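Local coordinates for protein response regulator receiver modulated diguanylate cyclase with PAS/PAC sensor (Desulfovibrio desulfuricans subsp. desulfuricans, PDB 3CG0) that probably receives a phosphoryl signal through this receiver domain, one piece of a longer PAS- and GGDEF-containing protein, to control synthesis of cyclic di-GMP, at residues C[85-90]-C[105-111]; C[10-16]-C[55-61]. All blocks are in the same frame, centred on the assembly; numbering follows the deposited sequence.

Interaction 1 (C[85-90]-C[105-111])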
loop_
_atom_site.group_PDB
_atom_site.type_symbol
_atom_site.label_atom_id
_atom_site.label_comp_id
_atom_site.label_asym_id
_atom_site.label_seq_id
_atom_site.Cartn_x
_atom_site.Cartn_y
_atom_site.Cartn_z
ATOM N N ILE C 85 22.159 7.485 8.345
ATOM C CA ILE C 85 23.227 8.437 8.512
ATOM C C ILE C 85 22.967 9.680 7.693
ATOM O O ILE C 85 22.714 9.592 6.491
ATOM C CB ILE C 85 24.575 7.838 8.025
ATOM C CG1 ILE C 85 24.923 6.567 8.819
ATOM C CG2 ILE C 85 25.691 8.881 8.118
ATOM C CD1 ILE C 85 24.849 6.720 10.349
ATOM N N ILE C 86 23.050 10.832 8.347
ATOM C CA ILE C 86 23.188 12.089 7.632
ATOM C C ILE C 86 24.553 12.639 7.979
ATOM O O ILE C 86 24.914 12.705 9.157
ATOM C CB ILE C 86 22.089 13.093 8.016
ATOM C CG1 ILE C 86 20.717 12.433 7.864
ATOM C CG2 ILE C 86 22.205 14.389 7.181
ATOM C CD1 ILE C 86 19.561 13.353 8.116
ATOM N N PHE C 87 25.340 12.984 6.959
ATOM C CA PHE C 87 26.644 13.578 7.215
ATOM C C PHE C 87 26.512 15.069 7.376
ATOM O O PHE C 87 25.790 15.716 6.632
ATOM C CB PHE C 87 27.640 13.297 6.098
ATOM C CG PHE C 87 28.269 11.942 6.166
ATOM C CD1 PHE C 87 29.150 11.604 7.196
ATOM C CD2 PHE C 87 28.025 11.018 5.161
ATOM C CE1 PHE C 87 29.731 10.367 7.229
ATOM C CE2 PHE C 87 28.609 9.762 5.187
ATOM C CZ PHE C 87 29.453 9.431 6.218
ATOM N N ILE C 88 27.220 15.601 8.359
ATOM C CA ILE C 88 27.355 17.042 8.546
ATOM C C ILE C 88 28.653 17.473 7.873
ATOM O O ILE C 88 29.725 16.942 8.179
ATOM C CB ILE C 88 27.349 17.417 10.051
ATOM C CG1 ILE C 88 26.107 16.842 10.759
ATOM C CG2 ILE C 88 27.463 18.918 10.232
ATOM C CD1 ILE C 88 24.754 17.308 10.175
ATOM N N THR C 89 28.559 18.411 6.937
ATOM C CA THR C 89 29.711 18.756 6.105
ATOM C C THR C 89 30.167 20.203 6.264
ATOM O O THR C 89 29.390 21.077 6.654
ATOM C CB THR C 89 29.450 18.502 4.592
ATOM O OG1 THR C 89 28.503 19.455 4.098
ATOM C CG2 THR C 89 28.941 17.099 4.335
ATOM N N SER C 90 31.439 20.445 5.963
ATOM C CA SER C 90 31.941 21.800 5.769
ATOM C C SER C 90 32.900 21.866 4.584
ATOM O O SER C 90 32.725 22.682 3.679
ATOM C CB SER C 90 32.635 22.301 7.036
ATOM O OG SER C 90 33.627 21.386 7.470
ATOM N N PRO C 105 25.045 7.150 2.942
ATOM C CA PRO C 105 24.259 7.964 3.851
ATOM C C PRO C 105 22.995 8.420 3.152
ATOM O O PRO C 105 22.863 8.283 1.939
ATOM C CB PRO C 105 25.151 9.172 4.085
ATOM C CG PRO C 105 25.870 9.322 2.793
ATOM C CD PRO C 105 26.164 7.918 2.364
ATOM N N PHE C 106 22.082 8.982 3.922
ATOM C CA PHE C 106 20.864 9.498 3.375
ATOM C C PHE C 106 21.101 10.785 2.581
ATOM O O PHE C 106 20.533 10.988 1.506
ATOM C CB PHE C 106 19.891 9.765 4.507
ATOM C CG PHE C 106 18.668 10.465 4.059
ATOM C CD1 PHE C 106 17.666 9.760 3.404
ATOM C CD2 PHE C 106 18.528 11.833 4.260
ATOM C CE1 PHE C 106 16.529 10.407 2.977
ATOM C CE2 PHE C 106 17.397 12.484 3.844
ATOM C CZ PHE C 106 16.407 11.767 3.196
ATOM N N GLY C 107 21.934 11.660 3.131
ATOM C CA GLY C 107 22.267 12.923 2.493
ATOM C C GLY C 107 23.427 13.581 3.211
ATOM O O GLY C 107 24.092 12.944 4.036
ATOM N N TYR C 108 23.653 14.855 2.881
ATOM C CA TYR C 108 24.722 15.669 3.441
ATOM C C TYR C 108 24.150 17.029 3.807
ATOM O O TYR C 108 23.453 17.660 3.012
ATOM C CB TYR C 108 25.864 15.840 2.424
ATOM C CG TYR C 108 26.451 14.535 1.917
ATOM C CD1 TYR C 108 27.580 13.981 2.511
ATOM C CD2 TYR C 108 25.878 13.861 0.838
ATOM C CE1 TYR C 108 28.107 12.791 2.055
ATOM C CE2 TYR C 108 26.393 12.670 0.385
ATOM C CZ TYR C 108 27.512 12.142 0.994
ATOM O OH TYR C 108 28.037 10.963 0.535
ATOM N N LEU C 109 24.422 17.466 5.029
ATOM C CA LEU C 109 23.970 18.771 5.520
ATOM C C LEU C 109 25.159 19.684 5.777
ATOM O O LEU C 109 26.003 19.379 6.621
ATOM C CB LEU C 109 23.134 18.606 6.797
ATOM C CG LEU C 109 21.608 18.788 6.727
ATOM C CD1 LEU C 109 21.024 18.659 5.329
ATOM C CD2 LEU C 109 20.922 17.833 7.676
ATOM N N ALA C 110 25.227 20.790 5.039
ATOM C CA ALA C 110 26.325 21.740 5.172
ATOM C C ALA C 110 26.075 22.720 6.309
ATOM O O ALA C 110 25.006 23.323 6.388
ATOM C CB ALA C 110 26.549 22.478 3.863
ATOM N N LYS C 111 27.059 22.868 7.193
ATOM C CA LYS C 111 26.945 23.797 8.318
ATOM C C LYS C 111 27.261 25.237 7.881
ATOM O O LYS C 111 28.161 25.441 7.057
ATOM C CB LYS C 111 27.796 23.341 9.520
ATOM C CG LYS C 111 29.288 23.149 9.251
ATOM C CD LYS C 111 29.783 21.815 9.811
ATOM C CE LYS C 111 30.019 21.840 11.310
ATOM N NZ LYS C 111 31.467 21.902 11.612
#

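Interaction 2 (C[10-16]-C[55-61])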
loop_
_atom_site.group_PDB
_atom_site.type_symbol
_atom_site.label_atom_id
_atom_site.label_comp_id
_atom_site.label_asym_id
_atom_site.label_seq_id
_atom_site.Cartn_x
_atom_site.Cartn_y
_atom_site.Cartn_z
ATOM N N PRO C 10 11.666 11.085 17.622
ATOM C CA PRO C 10 12.899 10.344 17.282
ATOM C C PRO C 10 14.142 10.650 18.115
ATOM O O PRO C 10 14.331 11.782 18.558
ATOM C CB PRO C 10 13.151 10.749 15.828
ATOM C CG PRO C 10 11.809 11.035 15.298
ATOM C CD PRO C 10 11.114 11.742 16.421
ATOM N N GLY C 11 14.977 9.627 18.305
ATOM C CA GLY C 11 16.198 9.735 19.094
ATOM C C GLY C 11 17.438 9.965 18.249
ATOM O O GLY C 11 17.848 9.099 17.483
ATOM N N VAL C 12 18.041 11.135 18.414
ATOM C CA VAL C 12 19.143 11.575 17.573
ATOM C C VAL C 12 20.488 11.454 18.315
ATOM O O VAL C 12 20.608 11.852 19.465
ATOM C CB VAL C 12 18.890 13.021 17.053
ATOM C CG1 VAL C 12 19.971 13.465 16.089
ATOM C CG2 VAL C 12 17.500 13.121 16.362
ATOM N N LEU C 13 21.485 10.884 17.648
ATOM C CA LEU C 13 22.834 10.775 18.198
ATOM C C LEU C 13 23.757 11.663 17.358
ATOM O O LEU C 13 23.720 11.589 16.134
ATOM C CB LEU C 13 23.256 9.303 18.178
ATOM C CG LEU C 13 24.658 8.790 18.519
ATOM C CD1 LEU C 13 24.548 7.444 19.207
ATOM C CD2 LEU C 13 25.516 8.653 17.287
ATOM N N ILE C 14 24.549 12.522 18.006
ATOM C CA ILE C 14 25.406 13.482 17.298
ATOM C C ILE C 14 26.879 13.107 17.483
ATOM O O ILE C 14 27.321 12.826 18.592
ATOM C CB ILE C 14 25.197 14.927 17.792
ATOM C CG1 ILE C 14 23.740 15.371 17.624
ATOM C CG2 ILE C 14 26.113 15.903 17.056
ATOM C CD1 ILE C 14 23.469 16.765 18.189
ATOM N N VAL C 15 27.617 13.064 16.381
ATOM C CA VAL C 15 29.051 12.830 16.405
ATOM C C VAL C 15 29.699 14.048 15.758
ATOM O O VAL C 15 29.601 14.236 14.547
ATOM C CB VAL C 15 29.444 11.563 15.631
ATOM C CG1 VAL C 15 30.866 11.143 15.989
ATOM C CG2 VAL C 15 28.501 10.437 15.925
ATOM N N GLU C 16 30.352 14.876 16.571
ATOM C CA GLU C 16 30.788 16.193 16.136
ATOM C C GLU C 16 31.955 16.656 16.992
ATOM O O GLU C 16 31.855 16.651 18.224
ATOM C CB GLU C 16 29.620 17.171 16.264
ATOM C CG GLU C 16 29.972 18.631 16.081
ATOM C CD GLU C 16 30.224 18.988 14.636
ATOM O OE1 GLU C 16 29.334 18.728 13.794
ATOM O OE2 GLU C 16 31.309 19.537 14.347
ATOM N N PRO C 55 19.438 4.799 19.262
ATOM C CA PRO C 55 18.957 5.942 18.481
ATOM C C PRO C 55 18.239 5.552 17.189
ATOM O O PRO C 55 18.388 4.432 16.711
ATOM C CB PRO C 55 20.237 6.726 18.179
ATOM C CG PRO C 55 21.336 5.700 18.212
ATOM C CD PRO C 55 20.886 4.563 19.070
ATOM N N ASP C 56 17.457 6.484 16.649
ATOM C CA ASP C 56 16.758 6.293 15.388
ATOM C C ASP C 56 17.608 6.768 14.211
ATOM O O ASP C 56 17.380 6.362 13.081
ATOM C CB ASP C 56 15.414 7.035 15.400
ATOM C CG ASP C 56 14.421 6.433 16.387
ATOM O OD1 ASP C 56 14.385 6.878 17.553
ATOM O OD2 ASP C 56 13.692 5.497 16.002
ATOM N N ILE C 57 18.581 7.634 14.484
ATOM C CA ILE C 57 19.406 8.261 13.450
ATOM C C ILE C 57 20.696 8.830 14.066
ATOM O O ILE C 57 20.745 9.124 15.257
ATOM C CB ILE C 57 18.614 9.375 12.679
ATOM C CG1 ILE C 57 19.366 9.825 11.423
ATOM C CG2 ILE C 57 18.255 10.550 13.602
ATOM C CD1 ILE C 57 18.532 10.524 10.408
ATOM N N ALA C 58 21.738 8.959 13.251
ATOM C CA ALA C 58 23.007 9.511 13.700
ATOM C C ALA C 58 23.421 10.640 12.776
ATOM O O ALA C 58 23.395 10.479 11.552
ATOM C CB ALA C 58 24.078 8.418 13.723
ATOM N N LEU C 59 23.779 11.788 13.360
ATOM C CA LEU C 59 24.337 12.902 12.597
ATOM C C LEU C 59 25.834 12.896 12.797
ATOM O O LEU C 59 26.294 13.009 13.919
ATOM C CB LEU C 59 23.748 14.240 13.049
ATOM C CG LEU C 59 22.227 14.424 13.020
ATOM C CD1 LEU C 59 21.897 15.880 13.237
ATOM C CD2 LEU C 59 21.617 13.931 11.725
ATOM N N VAL C 60 26.591 12.730 11.714
ATOM C CA VAL C 60 28.045 12.527 11.803
ATOM C C VAL C 60 28.774 13.646 11.073
ATOM O O VAL C 60 28.400 14.005 9.942
ATOM C CB VAL C 60 28.478 11.133 11.238
ATOM C CG1 VAL C 60 30.002 10.917 11.363
ATOM C CG2 VAL C 60 27.765 9.994 11.963
ATOM N N ASP C 61 29.803 14.217 11.705
ATOM C CA ASP C 61 30.620 15.179 10.975
ATOM C C ASP C 61 31.568 14.417 10.085
ATOM O O ASP C 61 32.352 13.581 10.559
ATOM C CB ASP C 61 31.383 16.150 11.873
ATOM C CG ASP C 61 31.724 17.452 11.150
ATOM O OD1 ASP C 61 32.451 17.420 10.133
ATOM O OD2 ASP C 61 31.239 18.517 11.579
#

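Interaction 1 (C[85-90]-C[105-111])
F87 and Y108 lie side by side on one face of the sheet, their side chains pointing the same way. The ring planes are only 15° apart but slid past each other, with centroids 5.8 Å apart, so they barely overlap and meet obliquely through F87 CD2 and Y108 CE1. P105 closes in on F87 as well: its CB comes within 3.6 Å of F87 CD2, and its CG lies beside CE2. I85 CG2, from the same strand as F87, sits over the centre of that ring. On the Y108 side, T89 CG2 reaches the ring edge, near its plane; chi1 of 70° sets OG1 between the backbone N and the carbonyl carbon, beside A110, and CG2 anti to that carbon. The phenol OH is hydrogen-bonded to E132 of the second subunit.

On the opposite face the side chains of I86 and L109 cross obliquely, CG2 meeting CD2 at 3.7 Å, and I88 CD1 touches L109 CB. K111 folds back over the strand end, its CD 3.7 Å from I88 CG2.

Five backbone bonds tie the two segments, from F106 N to I85 O (2.7 Å) to K111 N on T89 O (3.0 Å). Helix 94-101 links the two strands in a beta-alpha-beta unit, and such parallel pairing at the 107-110 edge of the sheet is typical of the CheY-like receiver fold.

Interaction 2 (C[10-16]-C[55-61])
L13 lies alongside P55 and spans from it to A58. Its CB sits 4.0 Å from P55 CB and slightly nearer to I57 O. CG is anti to the backbone N (chi1 173°), and from there the two methyls part: CD1 meets P55 CG at 3.8 Å, while CD2 rests on A58 CB at 3.9 Å. Farther along this face V15 CG2 and V60 CG2 touch, their side chains pointing the same way. The other face carries V12, whose CG2 meets I57 CG2 and whose CG1 reaches L59 CG.

At the start of the ladder D56 closes a two-way link with G11: OD1 accepts G11 N on its anti side (2.9 Å), the donor tilted somewhat out of the carboxylate plane, and D56 N returns a bond to G11 O in the carbonyl plane. Backbone bonds continue to D61 N on V15 O. Beyond it E16 OE1 and D61 OD2 are 2.9 Å apart, two acceptors with carboxylate planes 82° apart. D61 OD1 accepts M63 N. D61 is the predicted phosphorylation site, and this acidic cluster at the C-terminal ends of parallel central strands is characteristic of the receiver-domain active site.

Overall arrangement
Interactions 1 and 2 belong to one five-stranded parallel sheet, their centres about 11 Å apart. Strands 57-61 and 85-89 are neighbours, joined by a probable hydrogen bond between I86 O and V60 N (3.1 Å); I88 N also faces V60 O, at a doubtfully short distance. The order 11-15, 57-61, 85-89, 107-110 thus runs unbroken from interaction 2 to interaction 1. The C-terminal ends of both meet at the predicted phosphorylation site, D61: K111 NZ, from 105-111, lies 3.6 Å from E16 OE2, and its pairings with E16 and D61 are long and weak. At its far edge, interaction 1 meets the second subunit, whereas the segments of interaction 2 touch no other chain.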